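Local coordinates for protein acireductone dioxygenase (Bacillus anthracis, PDB 4QGL) that probably catalyses, in methionine salvage, the reaction of an acireductone with oxygen, giving different products with iron or nickel in its cupin active site, at residues K41-L46 with L61-K66; D108-I113 with L139-E144. All coordinates share one frame; numbering follows the deposited sequence.

Interaction 1 of 2, residues K41-L46 with L61-K66; sequences KLPPHL and LAVFSK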
loop_
_atom_site.group_PDB
_atom_site.type_symbol
_atom_site.label_atom_id
_atom_site.label_comp_id
_atom_site.label_asym_id
_atom_site.label_seq_id
_atom_site.Cartn_x
_atom_site.Cartn_y
_atom_site.Cartn_z
ATOM N N LYS A 41 7.835 -15.777 4.501
ATOM C CA LYS A 41 8.079 -15.776 5.949
ATOM C C LYS A 41 6.841 -15.777 6.816
ATOM O O LYS A 41 6.898 -16.201 7.942
ATOM C CB LYS A 41 8.833 -14.521 6.362
ATOM C CG LYS A 41 10.328 -14.637 6.274
ATOM C CD LYS A 41 10.889 -13.258 5.999
ATOM C CE LYS A 41 10.481 -12.295 7.101
ATOM N NZ LYS A 41 11.339 -11.079 7.035
ATOM N N LEU A 42 5.760 -15.205 6.337
ATOM C CA LEU A 42 4.579 -15.063 7.146
ATOM C C LEU A 42 4.069 -16.443 7.474
ATOM O O LEU A 42 3.940 -17.280 6.597
ATOM C CB LEU A 42 3.504 -14.256 6.401
ATOM C CG LEU A 42 2.295 -13.759 7.215
ATOM C CD1 LEU A 42 2.656 -12.565 8.082
ATOM C CD2 LEU A 42 1.124 -13.401 6.309
ATOM N N PRO A 43 3.800 -16.695 8.755
ATOM C CA PRO A 43 3.149 -17.924 9.183
ATOM C C PRO A 43 1.763 -18.116 8.577
ATOM O O PRO A 43 0.999 -17.170 8.468
ATOM C CB PRO A 43 3.027 -17.779 10.698
ATOM C CG PRO A 43 3.900 -16.656 11.091
ATOM C CD PRO A 43 4.434 -15.982 9.870
ATOM N N PRO A 44 1.440 -19.348 8.215
ATOM C CA PRO A 44 0.204 -19.602 7.484
ATOM C C PRO A 44 -1.088 -19.235 8.210
ATOM O O PRO A 44 -2.048 -18.816 7.539
ATOM C CB PRO A 44 0.286 -21.107 7.191
ATOM C CG PRO A 44 1.755 -21.353 7.052
ATOM C CD PRO A 44 2.361 -20.499 8.137
ATOM N N HIS A 45 -1.115 -19.346 9.536
ATOM C CA HIS A 45 -2.322 -18.976 10.259
ATOM C C HIS A 45 -2.538 -17.468 10.160
ATOM O O HIS A 45 -3.640 -17.005 10.424
ATOM C CB HIS A 45 -2.302 -19.443 11.709
ATOM C CG HIS A 45 -1.588 -18.517 12.632
ATOM N ND1 HIS A 45 -2.253 -17.622 13.437
ATOM C CD2 HIS A 45 -0.268 -18.347 12.885
ATOM C CE1 HIS A 45 -1.373 -16.935 14.145
ATOM N NE2 HIS A 45 -0.160 -17.354 13.828
ATOM N N LEU A 46 -1.513 -16.705 9.757
ATOM C CA LEU A 46 -1.716 -15.269 9.440
ATOM C C LEU A 46 -2.051 -14.908 7.975
ATOM O O LEU A 46 -2.410 -13.770 7.710
ATOM C CB LEU A 46 -0.531 -14.432 9.939
ATOM C CG LEU A 46 -0.434 -14.452 11.453
ATOM C CD1 LEU A 46 0.696 -13.563 11.939
ATOM C CD2 LEU A 46 -1.748 -14.029 12.067
ATOM N N LEU A 61 3.975 -7.552 12.834
ATOM C CA LEU A 61 5.080 -6.602 13.058
ATOM C C LEU A 61 6.397 -7.217 13.564
ATOM O O LEU A 61 7.470 -6.684 13.323
ATOM C CB LEU A 61 4.638 -5.522 14.035
ATOM C CG LEU A 61 3.504 -4.626 13.535
ATOM C CD1 LEU A 61 3.103 -3.689 14.664
ATOM C CD2 LEU A 61 3.911 -3.867 12.276
ATOM N N ALA A 62 6.340 -8.327 14.270
ATOM C CA ALA A 62 7.565 -9.009 14.603
ATOM C C ALA A 62 8.258 -9.669 13.421
ATOM O O ALA A 62 9.478 -9.663 13.351
ATOM C CB ALA A 62 7.316 -10.036 15.698
ATOM N N VAL A 63 7.506 -10.267 12.518
ATOM C CA VAL A 63 8.091 -10.997 11.398
ATOM C C VAL A 63 8.801 -10.078 10.408
ATOM O O VAL A 63 9.860 -10.425 9.920
ATOM C CB VAL A 63 7.034 -11.848 10.680
ATOM C CG1 VAL A 63 7.624 -12.638 9.539
ATOM C CG2 VAL A 63 6.416 -12.841 11.631
ATOM N N PHE A 64 8.223 -8.913 10.097
ATOM C CA PHE A 64 8.864 -7.969 9.169
ATOM C C PHE A 64 9.605 -6.847 9.856
ATOM O O PHE A 64 9.954 -5.872 9.222
ATOM C CB PHE A 64 7.853 -7.412 8.188
ATOM C CG PHE A 64 7.211 -8.472 7.364
ATOM C CD1 PHE A 64 7.851 -8.981 6.244
ATOM C CD2 PHE A 64 5.984 -8.996 7.738
ATOM C CE1 PHE A 64 7.272 -9.993 5.513
ATOM C CE2 PHE A 64 5.392 -9.998 7.000
ATOM C CZ PHE A 64 6.036 -10.497 5.891
ATOM N N SER A 65 9.959 -7.045 11.124
ATOM C CA SER A 65 10.659 -6.004 11.883
ATOM C C SER A 65 11.965 -5.531 11.262
ATOM O O SER A 65 12.301 -4.359 11.363
ATOM C CB SER A 65 10.896 -6.431 13.328
ATOM O OG SER A 65 11.796 -7.521 13.411
ATOM N N LYS A 66 12.717 -6.434 10.651
ATOM C CA LYS A 66 13.963 -6.053 9.977
ATOM C C LYS A 66 13.668 -5.184 8.755
ATOM O O LYS A 66 14.256 -4.126 8.559
ATOM C CB LYS A 66 14.743 -7.310 9.575
ATOM C CG LYS A 66 15.952 -7.066 8.708
ATOM C CD LYS A 66 16.951 -6.139 9.361
ATOM C CE LYS A 66 18.268 -6.178 8.599
ATOM N NZ LYS A 66 19.058 -4.955 8.875
#
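K41 runs beside V63 with the opposite heading, the apolar part of the lysine lying against one methyl of the valine: V63 CG1 is 3.8 Å from K41 CE and nearly as near K41 CB. The other methyl, CG2, is directed at the proline ring, 4.1 Å from P43 CD. With CG1 anti to its own backbone N (chi1 -179°), V63 spreads its two branches over both partners, a task for which a beta-branched residue is well shaped. Deeper in, L42 CD1 comes up at the edge of the F64 ring, near its plane and 3.9 Å from CE2, the leucine side chain standing across that of the phenylalanine. Both are buried, as suits a branched aliphatic and an aromatic residue.

The polar part is slight. The bend at chi3 (59°) swings K41 CE against V63, 3.4 Å from its carbonyl O, and NZ follows to a weak hydrogen bond of 3.3 Å with that V63 O. The ammonium also lies obliquely to the F64 ring, 4.1 Å from CD1, but its main partner is E67, with which it forms a salt bridge. A long, flexible lysine can thus pack with its methylenes and still carry its charge to the partly exposed edge of the contact.

F64 marks the break between helices 54-63 and 65-75, standing at the N-cap position of the second. The contact therefore lays the loop after strand 33-36 against this helix junction, while F64 also touches I39 and meets the ring of F112 on strand 109-113.

Interaction 2 of 2, residues D108-I113 with L139-E144; sequences DEVRFI and LISVPE. With CD (cadmium ion), chain B.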
loop_
_atom_site.group_PDB
_atom_site.type_symbol
_atom_site.label_atom_id
_atom_site.label_comp_id
_atom_site.label_asym_id
_atom_site.label_seq_id
_atom_site.Cartn_x
_atom_site.Cartn_y
_atom_site.Cartn_z
ATOM N N ASP A 108 5.002 11.301 3.273
ATOM C CA ASP A 108 4.902 10.080 2.473
ATOM C C ASP A 108 3.822 9.173 3.040
ATOM O O ASP A 108 3.587 9.219 4.235
ATOM C CB ASP A 108 6.237 9.318 2.538
ATOM C CG ASP A 108 7.372 10.002 1.739
ATOM O OD1 ASP A 108 7.121 10.998 0.996
ATOM O OD2 ASP A 108 8.519 9.508 1.836
ATOM N N GLU A 109 3.167 8.366 2.192
ATOM C CA GLU A 109 2.207 7.339 2.629
ATOM C C GLU A 109 2.698 5.950 2.245
ATOM O O GLU A 109 2.692 5.563 1.067
ATOM C CB GLU A 109 0.823 7.560 2.010
ATOM C CG GLU A 109 -0.290 6.700 2.616
ATOM C CD GLU A 109 -1.526 6.720 1.770
ATOM O OE1 GLU A 109 -1.716 7.740 1.081
ATOM O OE2 GLU A 109 -2.318 5.742 1.758
ATOM N N VAL A 110 3.059 5.184 3.264
ATOM C CA VAL A 110 3.741 3.922 3.096
ATOM C C VAL A 110 2.840 2.798 3.541
ATOM O O VAL A 110 2.241 2.861 4.585
ATOM C CB VAL A 110 4.996 3.931 3.947
ATOM C CG1 VAL A 110 5.867 2.714 3.675
ATOM C CG2 VAL A 110 5.761 5.224 3.706
ATOM N N ARG A 111 2.719 1.775 2.724
ATOM C CA ARG A 111 1.859 0.642 3.038
ATOM C C ARG A 111 2.585 -0.626 2.615
ATOM O O ARG A 111 3.249 -0.623 1.585
ATOM C CB ARG A 111 0.505 0.746 2.294
ATOM C CG ARG A 111 -0.405 1.899 2.727
ATOM C CD ARG A 111 -0.857 1.775 4.191
ATOM N NE ARG A 111 -1.723 2.885 4.603
ATOM C CZ ARG A 111 -1.293 4.079 4.981
ATOM N NH1 ARG A 111 -0.001 4.349 5.027
ATOM N NH2 ARG A 111 -2.159 5.006 5.320
ATOM N N PHE A 112 2.487 -1.696 3.402
ATOM C CA PHE A 112 2.956 -3.000 2.944
ATOM C C PHE A 112 1.806 -3.966 2.948
ATOM O O PHE A 112 1.151 -4.115 3.961
ATOM C CB PHE A 112 4.049 -3.517 3.849
ATOM C CG PHE A 112 4.378 -4.975 3.654
ATOM C CD1 PHE A 112 5.110 -5.391 2.588
ATOM C CD2 PHE A 112 3.981 -5.917 4.578
ATOM C CE1 PHE A 112 5.428 -6.721 2.428
ATOM C CE2 PHE A 112 4.293 -7.250 4.431
ATOM C CZ PHE A 112 5.013 -7.650 3.343
ATOM N N ILE A 113 1.542 -4.640 1.847
ATOM C CA ILE A 113 0.393 -5.535 1.849
ATOM C C ILE A 113 0.757 -6.899 2.420
ATOM O O ILE A 113 1.731 -7.533 1.985
ATOM C CB ILE A 113 -0.192 -5.724 0.446
ATOM C CG1 ILE A 113 -0.530 -4.372 -0.224
ATOM C CG2 ILE A 113 -1.400 -6.633 0.504
ATOM C CD1 ILE A 113 -0.980 -3.270 0.709
ATOM N N LEU A 139 5.600 -3.599 -0.772
ATOM C CA LEU A 139 5.665 -2.326 -0.036
ATOM C C LEU A 139 5.809 -1.214 -1.007
ATOM O O LEU A 139 6.679 -1.284 -1.867
ATOM C CB LEU A 139 6.827 -2.242 0.935
ATOM C CG LEU A 139 6.854 -0.873 1.654
ATOM C CD1 LEU A 139 7.127 -1.039 3.102
ATOM C CD2 LEU A 139 7.833 0.104 1.051
ATOM N N ILE A 140 4.974 -0.186 -0.796
ATOM C CA ILE A 140 4.941 0.983 -1.664
ATOM C C ILE A 140 5.020 2.240 -0.847
ATOM O O ILE A 140 4.422 2.298 0.229
ATOM C CB ILE A 140 3.664 1.051 -2.553
ATOM C CG1 ILE A 140 3.747 2.275 -3.446
ATOM C CG2 ILE A 140 2.364 1.127 -1.763
ATOM C CD1 ILE A 140 2.591 2.378 -4.373
ATOM N N SER A 141 5.760 3.242 -1.327
ATOM C CA SER A 141 5.711 4.554 -0.685
ATOM C C SER A 141 5.312 5.618 -1.672
ATOM O O SER A 141 5.960 5.840 -2.697
ATOM C CB SER A 141 7.011 4.988 0.012
ATOM O OG SER A 141 6.874 6.348 0.464
ATOM N N VAL A 142 4.242 6.295 -1.299
ATOM C CA VAL A 142 3.650 7.259 -2.108
ATOM C C VAL A 142 4.125 8.602 -1.602
ATOM O O VAL A 142 3.784 8.997 -0.485
ATOM C CB VAL A 142 2.128 7.143 -2.010
ATOM C CG1 VAL A 142 1.458 8.359 -2.641
ATOM C CG2 VAL A 142 1.646 5.848 -2.659
ATOM N N PRO A 143 4.888 9.328 -2.437
ATOM C CA PRO A 143 5.583 10.554 -2.044
ATOM C C PRO A 143 4.687 11.721 -1.609
ATOM O O PRO A 143 3.529 11.861 -2.018
ATOM C CB PRO A 143 6.382 10.955 -3.291
ATOM C CG PRO A 143 5.787 10.208 -4.420
ATOM C CD PRO A 143 4.969 9.066 -3.887
ATOM N N GLU A 144 5.289 12.559 -0.774
ATOM C CA GLU A 144 4.629 13.714 -0.269
ATOM C C GLU A 144 4.260 14.574 -1.467
ATOM O O GLU A 144 4.985 14.617 -2.457
ATOM C CB GLU A 144 5.524 14.454 0.754
ATOM C CG GLU A 144 6.697 15.229 0.182
ATOM C CD GLU A 144 7.449 16.015 1.267
ATOM O OE1 GLU A 144 7.146 15.859 2.468
ATOM O OE2 GLU A 144 8.351 16.815 0.933
HETATM CD CD CD B . -3.729 8.794 0.953
HETATM O O HOH W 1 -4.972 6.940 0.217
#
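E109 and V142 form an antiparallel hydrogen-bonded pair in the cupin fold, joining strand 109-113 to strand 138-142. E109 N donates to V142 O at 2.8 Å, and V142 N donates back to E109 O. Two residues on, R111 and I140 repeat the pairing, R111 O accepting I140 N at 3.0 Å.

This ladder carries E109 to the metal. Chi1 (-169°) sets CG anti to the backbone N, and the chain runs on extended to a carboxylate whose OE1 binds the cadmium ion at 2.3 Å, with H103, H105, H148 and a water; OE2 binds a further cadmium ion. An anionic carboxylate suits this place. R111, predicted to help generate the substrate dianion, has E109 OE2 over one guanidinium face, a long, purely electrostatic pair with no N-H aimed at it, while its NH1 bonds V110 O at 2.7 Å.

On the other face, V110 CG1 lies 4.0 Å from L139 CD1 and F112 CD1 3.9 Å from L139 CB, apolar contacts suited to a buried face. D108, which may help transmit local conformational changes, shares Y77 with S141, OD2 bonding the tyrosine hydroxyl. Its OD1, met nearly along the C-O axis, accepts E144 N at 3.0 Å.

Overall arrangement
Interaction 2 lies near the centre of the chain and is mostly buried, whereas interaction 1, whose centre is about 17 Å from the centre of the chain, is partly buried toward the surface. Their chemistry follows: regular backbone bonding between two strands of one sheet and a metal ligand in 108-113 with 139-144, against side-chain packing and one weak hydrogen bond between a loop and a helix junction in 41-46 with 61-66. Both use charged residues, but near the surface a lysine serves packing and a salt bridge, while near the metal a glutamate coordinates. Though their centres are 19 Å apart, the two touch through aromatic packing, F64 CE1 lying 3.9 Å from F112 CZ, which joins the helices to the cupin sheet.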